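Local coordinates for FAD-binding oxidoreductase (Gulosibacter chungangensis, PDB 7PBG), which oxidises 4-ethylphenol as a flavoprotein oxidase of the 4-alkylphenol oxidase type, using a covalently bound FAD, at residues 283-288 / 387-392; 368-373 / 380-385; 385-388 / 394-397. All coordinates share one frame; numbering follows the deposited sequence.

Interaction 1 of 3, residues 283-288 / 387-392; sequences FDAACV and FDWFPN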
loop_
_atom_site.group_PDB
_atom_site.type_symbol
_atom_site.label_atom_id
_atom_site.label_comp_id
_atom_site.label_asym_id
_atom_site.label_seq_id
_atom_site.Cartn_x
_atom_site.Cartn_y
_atom_site.Cartn_z
ATOM N N PHE A 283 -21.492 17.317 16.185
ATOM C CA PHE A 283 -21.343 16.858 14.787
ATOM C C PHE A 283 -22.677 16.255 14.373
ATOM O O PHE A 283 -23.253 16.620 13.340
ATOM C CB PHE A 283 -20.131 15.935 14.700
ATOM C CG PHE A 283 -19.573 15.734 13.318
ATOM C CD1 PHE A 283 -18.263 15.339 13.182
ATOM C CD2 PHE A 283 -20.331 15.957 12.183
ATOM C CE1 PHE A 283 -17.722 15.143 11.927
ATOM C CE2 PHE A 283 -19.784 15.780 10.919
ATOM C CZ PHE A 283 -18.500 15.311 10.796
ATOM N N ASP A 284 -23.223 15.358 15.205
ATOM C CA ASP A 284 -24.510 14.730 14.832
ATOM C C ASP A 284 -25.586 15.804 14.736
ATOM O O ASP A 284 -26.394 15.767 13.790
ATOM C CB ASP A 284 -24.926 13.619 15.800
ATOM C CG ASP A 284 -24.627 12.193 15.333
ATOM O OD1 ASP A 284 -24.009 11.997 14.230
ATOM O OD2 ASP A 284 -25.054 11.275 16.074
ATOM N N ALA A 285 -25.688 16.679 15.724
ATOM C CA ALA A 285 -26.710 17.745 15.725
ATOM C C ALA A 285 -26.627 18.539 14.416
ATOM O O ALA A 285 -27.632 18.767 13.762
ATOM C CB ALA A 285 -26.506 18.614 16.946
ATOM N N ALA A 286 -25.432 18.885 13.990
ATOM C CA ALA A 286 -25.266 19.763 12.808
ATOM C C ALA A 286 -25.716 19.063 11.506
ATOM O O ALA A 286 -25.984 19.766 10.523
ATOM C CB ALA A 286 -23.847 20.230 12.760
ATOM N N CYS A 287 -25.901 17.732 11.525
ATOM C CA CYS A 287 -26.416 16.975 10.376
ATOM C C CYS A 287 -27.932 16.980 10.292
ATOM O O CYS A 287 -28.452 16.618 9.212
ATOM C CB CYS A 287 -25.858 15.559 10.366
ATOM S SG CYS A 287 -24.067 15.555 10.099
ATOM N N VAL A 288 -28.634 17.324 11.364
ATOM C CA VAL A 288 -30.113 17.188 11.448
ATOM C C VAL A 288 -30.753 18.430 12.033
ATOM O O VAL A 288 -31.967 18.417 12.215
ATOM C CB VAL A 288 -30.543 15.994 12.303
ATOM C CG1 VAL A 288 -30.196 14.692 11.611
ATOM C CG2 VAL A 288 -29.985 16.099 13.710
ATOM N N PHE A 387 -23.362 22.605 6.460
ATOM C CA PHE A 387 -23.174 23.907 5.754
ATOM C C PHE A 387 -24.296 24.891 6.127
ATOM O O PHE A 387 -24.181 26.102 5.867
ATOM C CB PHE A 387 -23.098 23.749 4.224
ATOM C CG PHE A 387 -22.076 22.767 3.735
ATOM C CD1 PHE A 387 -20.891 22.611 4.424
ATOM C CD2 PHE A 387 -22.298 21.984 2.614
ATOM C CE1 PHE A 387 -19.966 21.668 4.027
ATOM C CE2 PHE A 387 -21.332 21.097 2.173
ATOM C CZ PHE A 387 -20.171 20.929 2.897
ATOM N N ASP A 388 -25.394 24.381 6.670
ATOM C CA ASP A 388 -26.575 25.204 7.004
ATOM C C ASP A 388 -26.635 25.402 8.513
ATOM O O ASP A 388 -27.590 26.023 8.980
ATOM C CB ASP A 388 -27.885 24.601 6.461
ATOM C CG ASP A 388 -27.934 24.533 4.946
ATOM O OD1 ASP A 388 -27.413 25.450 4.298
ATOM O OD2 ASP A 388 -28.427 23.525 4.437
ATOM N N TRP A 389 -25.639 24.928 9.273
ATOM C CA TRP A 389 -25.662 25.056 10.758
ATOM C C TRP A 389 -25.878 26.511 11.158
ATOM O O TRP A 389 -26.621 26.781 12.104
ATOM C CB TRP A 389 -24.324 24.547 11.275
ATOM C CG TRP A 389 -24.103 24.553 12.749
ATOM C CD1 TRP A 389 -23.087 25.202 13.377
ATOM C CD2 TRP A 389 -24.791 23.816 13.772
ATOM N NE1 TRP A 389 -23.120 24.971 14.709
ATOM C CE2 TRP A 389 -24.110 24.072 14.983
ATOM C CE3 TRP A 389 -25.871 22.927 13.792
ATOM C CZ2 TRP A 389 -24.514 23.506 16.183
ATOM C CZ3 TRP A 389 -26.281 22.366 14.977
ATOM C CH2 TRP A 389 -25.598 22.667 16.161
ATOM N N PHE A 390 -25.205 27.405 10.438
ATOM C CA PHE A 390 -25.518 28.848 10.381
ATOM C C PHE A 390 -25.190 29.310 8.964
ATOM O O PHE A 390 -24.515 28.602 8.207
ATOM C CB PHE A 390 -24.767 29.597 11.482
ATOM C CG PHE A 390 -23.277 29.380 11.481
ATOM C CD1 PHE A 390 -22.498 29.982 10.513
ATOM C CD2 PHE A 390 -22.669 28.593 12.443
ATOM C CE1 PHE A 390 -21.123 29.818 10.527
ATOM C CE2 PHE A 390 -21.306 28.371 12.424
ATOM C CZ PHE A 390 -20.529 29.005 11.476
ATOM N N PRO A 391 -25.586 30.535 8.592
ATOM C CA PRO A 391 -25.395 30.986 7.217
ATOM C C PRO A 391 -23.908 31.000 6.833
ATOM O O PRO A 391 -23.129 31.516 7.566
ATOM C CB PRO A 391 -26.066 32.376 7.172
ATOM C CG PRO A 391 -27.050 32.334 8.296
ATOM C CD PRO A 391 -26.414 31.478 9.375
ATOM N N ASN A 392 -23.599 30.428 5.674
ATOM C CA ASN A 392 -22.242 30.427 5.064
ATOM C C ASN A 392 -21.289 29.559 5.907
ATOM O O ASN A 392 -20.073 29.724 5.777
ATOM C CB ASN A 392 -21.668 31.855 4.931
ATOM C CG ASN A 392 -22.673 32.867 4.432
ATOM O OD1 ASN A 392 -23.372 32.620 3.465
ATOM N ND2 ASN A 392 -22.787 33.973 5.142
#
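A286 sits over one face of the W389 indole. The main interaction is a CH-pi contact. A286 CB lies 4.0 Å from the centroid of the six-membered ring, and the line to it runs 28° off the ring normal. The methyl is thus over the face but shifted toward the rim. Its nearest ring atom is CE3, with A286 CB to W389 CE3 at 3.5 Å. The backbone joins in, because A286 CA stands 3.4 Å from W389 CE3. W389 reaches the helix because its CG is anti to the backbone N (chi1 -179°), which sends the indole out beside its own carbonyl carbon.

The remaining contact is apolar and looser. A285 CB lies 4.2 Å from W389 CH2, and A285 C is 3.9 Å from W389 CZ3, approaching obliquely. The two small alanines let the flat indole lie close to the helix. M309 of helix 303-313 touches both A285 and W389.

The polar end of the tryptophan is held elsewhere. W389 NE1 is hydrogen-bonded to D426 OD2, which ties down the pyrrole side of the buried indole while the benzene side meets the alanines. The backbone of W389 is also hydrogen-bonded to R291.

The bound FAD is about 9 Å from the A286 side chain. Helix 281-288 follows directly on strand 277-280 of the eight-stranded antiparallel sheet, and the loop leads into strand 393-402 of the same sheet. A tryptophan laid on an alanine surface of a helix thus joins two connections of one sheet, behind the flavin pocket.

Interaction 2 of 3, residues 368-373 / 380-385; sequences LNARHE and NRHSAA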
loop_
_atom_site.group_PDB
_atom_site.type_symbol
_atom_site.label_atom_id
_atom_site.label_comp_id
_atom_site.label_asym_id
_atom_site.label_seq_id
_atom_site.Cartn_x
_atom_site.Cartn_y
_atom_site.Cartn_z
ATOM N N LEU A 368 -28.551 7.516 12.259
ATOM C CA LEU A 368 -28.047 6.148 12.097
ATOM C C LEU A 368 -28.229 5.736 10.645
ATOM O O LEU A 368 -27.403 5.005 10.086
ATOM C CB LEU A 368 -28.786 5.217 13.078
ATOM C CG LEU A 368 -28.506 3.735 12.905
ATOM C CD1 LEU A 368 -27.027 3.403 13.041
ATOM C CD2 LEU A 368 -29.300 2.963 13.925
ATOM N N ASN A 369 -29.383 6.063 10.051
ATOM C CA ASN A 369 -29.654 5.662 8.672
ATOM C C ASN A 369 -28.593 6.234 7.716
ATOM O O ASN A 369 -28.175 5.512 6.846
ATOM C CB ASN A 369 -31.062 6.060 8.247
ATOM C CG ASN A 369 -31.368 5.573 6.840
ATOM O OD1 ASN A 369 -31.458 4.365 6.602
ATOM N ND2 ASN A 369 -31.377 6.486 5.883
ATOM N N ALA A 370 -28.166 7.478 7.912
ATOM C CA ALA A 370 -27.163 8.127 7.067
ATOM C C ALA A 370 -25.845 7.337 7.153
ATOM O O ALA A 370 -25.181 7.101 6.099
ATOM C CB ALA A 370 -27.014 9.557 7.503
ATOM N N ARG A 371 -25.463 6.899 8.350
ATOM C CA ARG A 371 -24.212 6.133 8.503
ATOM C C ARG A 371 -24.376 4.733 7.943
ATOM O O ARG A 371 -23.414 4.203 7.339
ATOM C CB ARG A 371 -23.764 6.094 9.963
ATOM C CG ARG A 371 -23.573 7.467 10.590
ATOM C CD ARG A 371 -22.810 8.453 9.755
ATOM N NE ARG A 371 -21.477 8.035 9.338
ATOM C CZ ARG A 371 -20.582 8.844 8.774
ATOM N NH1 ARG A 371 -19.360 8.414 8.508
ATOM N NH2 ARG A 371 -20.910 10.106 8.545
ATOM N N HIS A 372 -25.518 4.102 8.208
ATOM C CA HIS A 372 -25.806 2.770 7.668
ATOM C C HIS A 372 -25.640 2.815 6.148
ATOM O O HIS A 372 -25.103 1.871 5.575
ATOM C CB HIS A 372 -27.194 2.353 8.096
ATOM C CG HIS A 372 -27.598 1.043 7.513
ATOM N ND1 HIS A 372 -26.963 -0.106 7.844
ATOM C CD2 HIS A 372 -28.583 0.724 6.643
ATOM C CE1 HIS A 372 -27.549 -1.107 7.221
ATOM N NE2 HIS A 372 -28.553 -0.624 6.466
ATOM N N GLU A 373 -26.135 3.864 5.507
ATOM C CA GLU A 373 -25.996 4.024 4.053
ATOM C C GLU A 373 -24.505 4.053 3.685
ATOM O O GLU A 373 -24.058 3.201 2.848
ATOM C CB GLU A 373 -26.754 5.250 3.589
ATOM C CG GLU A 373 -28.221 4.982 3.380
ATOM C CD GLU A 373 -28.996 6.181 2.886
ATOM O OE1 GLU A 373 -28.418 7.303 2.857
ATOM O OE2 GLU A 373 -30.215 6.013 2.622
ATOM N N ASN A 380 -24.472 9.299 0.017
ATOM C CA ASN A 380 -25.514 10.319 0.281
ATOM C C ASN A 380 -24.825 11.672 0.456
ATOM O O ASN A 380 -23.609 11.750 0.313
ATOM C CB ASN A 380 -26.432 9.930 1.451
ATOM C CG ASN A 380 -25.705 9.784 2.769
ATOM O OD1 ASN A 380 -25.008 10.699 3.204
ATOM N ND2 ASN A 380 -25.849 8.622 3.402
ATOM N N ARG A 381 -25.581 12.708 0.735
ATOM C CA ARG A 381 -24.967 14.010 1.118
ATOM C C ARG A 381 -25.600 14.502 2.414
ATOM O O ARG A 381 -25.691 15.705 2.649
ATOM C CB ARG A 381 -25.120 15.003 -0.016
ATOM C CG ARG A 381 -26.547 15.223 -0.454
ATOM C CD ARG A 381 -26.521 16.155 -1.648
ATOM N NE ARG A 381 -25.855 15.557 -2.794
ATOM C CZ ARG A 381 -25.650 16.166 -3.968
ATOM N NH1 ARG A 381 -25.993 17.433 -4.145
ATOM N NH2 ARG A 381 -25.050 15.525 -4.952
ATOM N N HIS A 382 -25.994 13.569 3.259
ATOM C CA HIS A 382 -26.600 13.898 4.563
ATOM C C HIS A 382 -25.732 14.911 5.316
ATOM O O HIS A 382 -26.327 15.877 5.799
ATOM C CB HIS A 382 -26.856 12.613 5.349
ATOM C CG HIS A 382 -27.731 12.838 6.528
ATOM N ND1 HIS A 382 -27.228 12.909 7.825
ATOM C CD2 HIS A 382 -29.061 13.045 6.594
ATOM C CE1 HIS A 382 -28.242 13.124 8.657
ATOM N NE2 HIS A 382 -29.374 13.247 7.915
ATOM N N SER A 383 -24.401 14.734 5.390
ATOM C CA SER A 383 -23.464 15.613 6.140
ATOM C C SER A 383 -23.343 17.006 5.501
ATOM O O SER A 383 -22.783 17.867 6.181
ATOM C CB SER A 383 -22.079 15.004 6.313
ATOM O OG SER A 383 -22.217 13.678 6.776
ATOM N N ALA A 384 -23.877 17.236 4.301
ATOM C CA ALA A 384 -23.945 18.570 3.654
ATOM C C ALA A 384 -24.827 19.519 4.490
ATOM O O ALA A 384 -24.632 20.738 4.457
ATOM C CB ALA A 384 -24.432 18.459 2.226
ATOM N N ALA A 385 -25.700 19.005 5.335
ATOM C CA ALA A 385 -26.490 19.834 6.267
ATOM C C ALA A 385 -25.611 20.676 7.203
ATOM O O ALA A 385 -26.069 21.736 7.678
ATOM C CB ALA A 385 -27.375 18.884 7.040
#
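N380 grips helix 363-375 with both hydrogens of its side-chain amide. N380 ND2 donates to E373 OE1 at 2.9 Å, using the anti lone pair of that oxygen. E373 OE1 lies 26° out of the amide plane of N380, and the carboxylate and amide planes are 43° apart. The second bond runs from N380 ND2 to A370 O at 3.2 Å. Here the donor meets a lone pair in the carbonyl plane, and the acceptor lies almost in the amide plane. One nitrogen therefore bridges a backbone carbonyl and a side chain one turn apart. E373 is extended beyond CG, which carries its carboxylate to the amide.

The other end of the amide serves its own segment. N380 OD1 accepts from H382 N at 3.0 Å, closing an Asx turn at the start of the 3-10 segment 382-385. The donor stands above the carbonyl plane, not on a lone pair. An alanine in place of N380 would probably leave A370 O and E373 OE1 without this shared donor and the turn without its acceptor.

Further out, A370 CB packs over one face of the H382 imidazole. It lies 3.7 Å from the H382 ring centroid, with ND1 the nearest ring atom. CG of H382 is anti to its backbone N (chi1 -167°), and the ring reaches back to the helix. H382 NE2 is hydrogen-bonded to E366 OE2.

R371 and S383 share a partner in E152, an FAD-binding residue: R371 NH2 by a salt bridge, S383 OG by a hydrogen bond. R371 also makes a cation-pi contact with Y169 and touches Y321 of strand 318-326. H382 packs on C287 and V288 of helix 281-288, so the H382 ring lies between helices 363-375 and 281-288.

Interaction 3 of 3, residues 385-388 / 394-397; sequences AVFD and GHFF. With FAD (flavin-adenine dinucleotide), chain C.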
loop_
_atom_site.group_PDB
_atom_site.type_symbol
_atom_site.label_atom_id
_atom_site.label_comp_id
_atom_site.label_asym_id
_atom_site.label_seq_id
_atom_site.Cartn_x
_atom_site.Cartn_y
_atom_site.Cartn_z
ATOM N N ALA A 385 -25.700 19.005 5.335
ATOM C CA ALA A 385 -26.490 19.834 6.267
ATOM C C ALA A 385 -25.611 20.676 7.203
ATOM O O ALA A 385 -26.069 21.736 7.678
ATOM C CB ALA A 385 -27.375 18.884 7.040
ATOM N N VAL A 386 -24.363 20.265 7.473
ATOM C CA VAL A 386 -23.513 21.048 8.393
ATOM C C VAL A 386 -23.273 22.443 7.791
ATOM O O VAL A 386 -23.033 23.367 8.567
ATOM C CB VAL A 386 -22.183 20.356 8.762
ATOM C CG1 VAL A 386 -22.445 18.990 9.329
ATOM C CG2 VAL A 386 -21.191 20.307 7.621
ATOM N N PHE A 387 -23.362 22.605 6.460
ATOM C CA PHE A 387 -23.174 23.907 5.754
ATOM C C PHE A 387 -24.296 24.891 6.127
ATOM O O PHE A 387 -24.181 26.102 5.867
ATOM C CB PHE A 387 -23.098 23.749 4.224
ATOM C CG PHE A 387 -22.076 22.767 3.735
ATOM C CD1 PHE A 387 -20.891 22.611 4.424
ATOM C CD2 PHE A 387 -22.298 21.984 2.614
ATOM C CE1 PHE A 387 -19.966 21.668 4.027
ATOM C CE2 PHE A 387 -21.332 21.097 2.173
ATOM C CZ PHE A 387 -20.171 20.929 2.897
ATOM N N ASP A 388 -25.394 24.381 6.670
ATOM C CA ASP A 388 -26.575 25.204 7.004
ATOM C C ASP A 388 -26.635 25.402 8.513
ATOM O O ASP A 388 -27.590 26.023 8.980
ATOM C CB ASP A 388 -27.885 24.601 6.461
ATOM C CG ASP A 388 -27.934 24.533 4.946
ATOM O OD1 ASP A 388 -27.413 25.450 4.298
ATOM O OD2 ASP A 388 -28.427 23.525 4.437
ATOM N N GLY A 394 -18.802 26.816 6.805
ATOM C CA GLY A 394 -17.886 25.927 6.098
ATOM C C GLY A 394 -16.829 25.464 7.070
ATOM O O GLY A 394 -16.870 25.898 8.244
ATOM N N HIS A 395 -15.952 24.596 6.594
ATOM C CA HIS A 395 -14.929 23.964 7.450
ATOM C C HIS A 395 -13.538 24.116 6.882
ATOM O O HIS A 395 -13.360 24.589 5.755
ATOM C CB HIS A 395 -15.380 22.519 7.743
ATOM C CG HIS A 395 -15.593 21.702 6.532
ATOM N ND1 HIS A 395 -14.661 21.556 5.529
ATOM C CD2 HIS A 395 -16.631 20.921 6.191
ATOM C CE1 HIS A 395 -15.173 20.818 4.573
ATOM N NE2 HIS A 395 -16.333 20.339 4.994
ATOM N N PHE A 396 -12.585 23.693 7.716
ATOM C CA PHE A 396 -11.135 23.900 7.547
ATOM C C PHE A 396 -10.458 22.912 8.471
ATOM O O PHE A 396 -10.348 23.187 9.640
ATOM C CB PHE A 396 -10.852 25.369 7.839
ATOM C CG PHE A 396 -9.446 25.861 7.621
ATOM C CD1 PHE A 396 -8.986 26.127 6.353
ATOM C CD2 PHE A 396 -8.578 26.053 8.694
ATOM C CE1 PHE A 396 -7.701 26.598 6.139
ATOM C CE2 PHE A 396 -7.302 26.533 8.484
ATOM C CZ PHE A 396 -6.860 26.808 7.217
ATOM N N PHE A 397 -10.052 21.755 7.934
ATOM C CA PHE A 397 -9.790 20.561 8.764
ATOM C C PHE A 397 -8.455 20.692 9.508
ATOM O O PHE A 397 -7.464 21.083 8.912
ATOM C CB PHE A 397 -9.788 19.280 7.923
ATOM C CG PHE A 397 -11.160 18.856 7.513
ATOM C CD1 PHE A 397 -12.037 18.289 8.434
ATOM C CD2 PHE A 397 -11.563 18.986 6.201
ATOM C CE1 PHE A 397 -13.326 17.941 8.056
ATOM C CE2 PHE A 397 -12.843 18.612 5.808
ATOM C CZ PHE A 397 -13.712 18.061 6.744
HETATM P PA FAD C . -10.512 16.695 -6.064
HETATM O O1A FAD C . -10.757 18.069 -5.528
HETATM O O2A FAD C . -10.839 16.417 -7.511
HETATM O O5B FAD C . -8.997 16.355 -5.842
HETATM C C5B FAD C . -8.335 16.637 -4.617
HETATM C C4B FAD C . -6.874 16.853 -4.925
HETATM O O4B FAD C . -6.273 15.631 -5.445
HETATM C C3B FAD C . -6.559 17.905 -6.000
HETATM O O3B FAD C . -6.567 19.222 -5.455
HETATM C C2B FAD C . -5.213 17.416 -6.556
HETATM O O2B FAD C . -4.171 17.836 -5.694
HETATM C C1B FAD C . -5.407 15.904 -6.534
HETATM N N9A FAD C . -5.994 15.355 -7.728
HETATM C C8A FAD C . -7.301 15.025 -7.898
HETATM N N7A FAD C . -7.534 14.528 -9.077
HETATM C C5A FAD C . -6.331 14.592 -9.740
HETATM C C6A FAD C . -5.937 14.164 -11.012
HETATM N N6A FAD C . -6.790 13.656 -11.911
HETATM N N1A FAD C . -4.643 14.361 -11.352
HETATM C C2A FAD C . -3.795 14.881 -10.428
HETATM N N3A FAD C . -4.052 15.284 -9.190
HETATM C C4A FAD C . -5.359 15.110 -8.907
HETATM N N1 FAD C . -12.872 13.493 2.878
HETATM C C2 FAD C . -12.680 12.197 3.047
HETATM O O2 FAD C . -11.713 11.609 2.497
HETATM N N3 FAD C . -13.554 11.440 3.737
HETATM C C4 FAD C . -14.637 11.966 4.380
HETATM O O4 FAD C . -15.450 11.209 4.943
HETATM C C4X FAD C . -14.853 13.327 4.272
HETATM N N5 FAD C . -15.880 13.833 4.902
HETATM C C5X FAD C . -16.077 15.185 4.766
HETATM C C6 FAD C . -17.187 15.748 5.412
HETATM C C7 FAD C . -17.499 17.088 5.287
HETATM C C7M FAD C . -18.720 17.644 5.990
HETATM C C8 FAD C . -16.675 17.897 4.475
HETATM C C8M FAD C . -16.972 19.357 4.309
HETATM C C9 FAD C . -15.560 17.362 3.863
HETATM C C9A FAD C . -15.236 15.997 3.973
HETATM N N10 FAD C . -14.154 15.413 3.320
HETATM C C10 FAD C . -13.934 14.049 3.440
HETATM C "C1'" FAD C . -13.277 16.186 2.403
HETATM C "C2'" FAD C . -13.765 16.185 0.946
HETATM O "O2'" FAD C . -15.217 16.393 0.874
HETATM C "C3'" FAD C . -13.498 14.882 0.163
HETATM O "O3'" FAD C . -12.201 14.410 0.434
HETATM C "C4'" FAD C . -13.675 14.975 -1.358
HETATM O "O4'" FAD C . -13.949 13.674 -1.901
HETATM C "C5'" FAD C . -12.455 15.564 -2.013
HETATM O "O5'" FAD C . -12.789 16.297 -3.200
HETATM P P FAD C . -12.787 15.602 -4.637
HETATM O O1P FAD C . -13.625 16.437 -5.559
HETATM O O2P FAD C . -13.180 14.176 -4.418
HETATM O O3P FAD C . -11.256 15.652 -5.096
#
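F387 meets the flavin methylene FAD C8M with its ring edge. F387 CE1 lies 3.8 Å from FAD C8M, which is near the plane of the phenyl ring. The same edge faces the histidine that carries the cofactor, with F387 CE1 at 4.0 Å from H395 NE2. The two rings meet obliquely, their centroids 5.9 Å apart and their planes at 52°. F387 CG is anti to the carbonyl carbon (chi1 -54°), and this swings the ring out toward the flavin.

H395 NE2 is bonded covalently to FAD C8M at 1.4 Å. The link is in line with the imidazole plane, since the methylene sits at the ring edge. H395 CG lies between the backbone N and the carbonyl carbon (chi1 58°), a position that points the ring at the dimethylbenzene end of the isoalloxazine. This is an 8-alpha-(N-epsilon-histidyl)-FAD linkage, the same kind of histidyl linkage as in vanillyl-alcohol oxidase of this family. The bond fixes that end of the flavin to strand 393-402, in the eight-stranded antiparallel sheet.

F397 packs against both the histidine and the flavin. Its CZ stands over the centre of the H395 ring, 3.7 Å above the plane. F397 CZ also lies 3.5 Å from FAD C9, and the flavin atoms approach the phenyl ring at its edge. F397 in turn stacks on Y92.

V386 covers the neighbouring methyl, with CG2 at 4.0 Å from FAD C7M. The backbone of the short 385-388 segment is closed by D388 N to A385 O at 2.9 Å. F45 meets the rings of both F387 and H395 edge-to-face, and L443 of strand 438-447 packs on H395.

How the interactions relate
All three contacts involve the chain between helix 363-375 and strand 393-402. Interaction 2 holds the start of this path to the helix, interaction 1 brings in the distant helix 281-288 against its later part, and interaction 3 ends it at the flavin. Interaction 1 is buried and apolar. Interactions 2 and 3 are partly buried: one is mainly polar, the other aromatic and covalent. Interactions 1 and 3 share F387 and D388, with centres about 7 Å apart. Interactions 2 and 3 share A385. Helix 281-288 also meets interaction 2 through H382, which packs on C287 and V288, while A385 and V386 bring the same helix up to interaction 3.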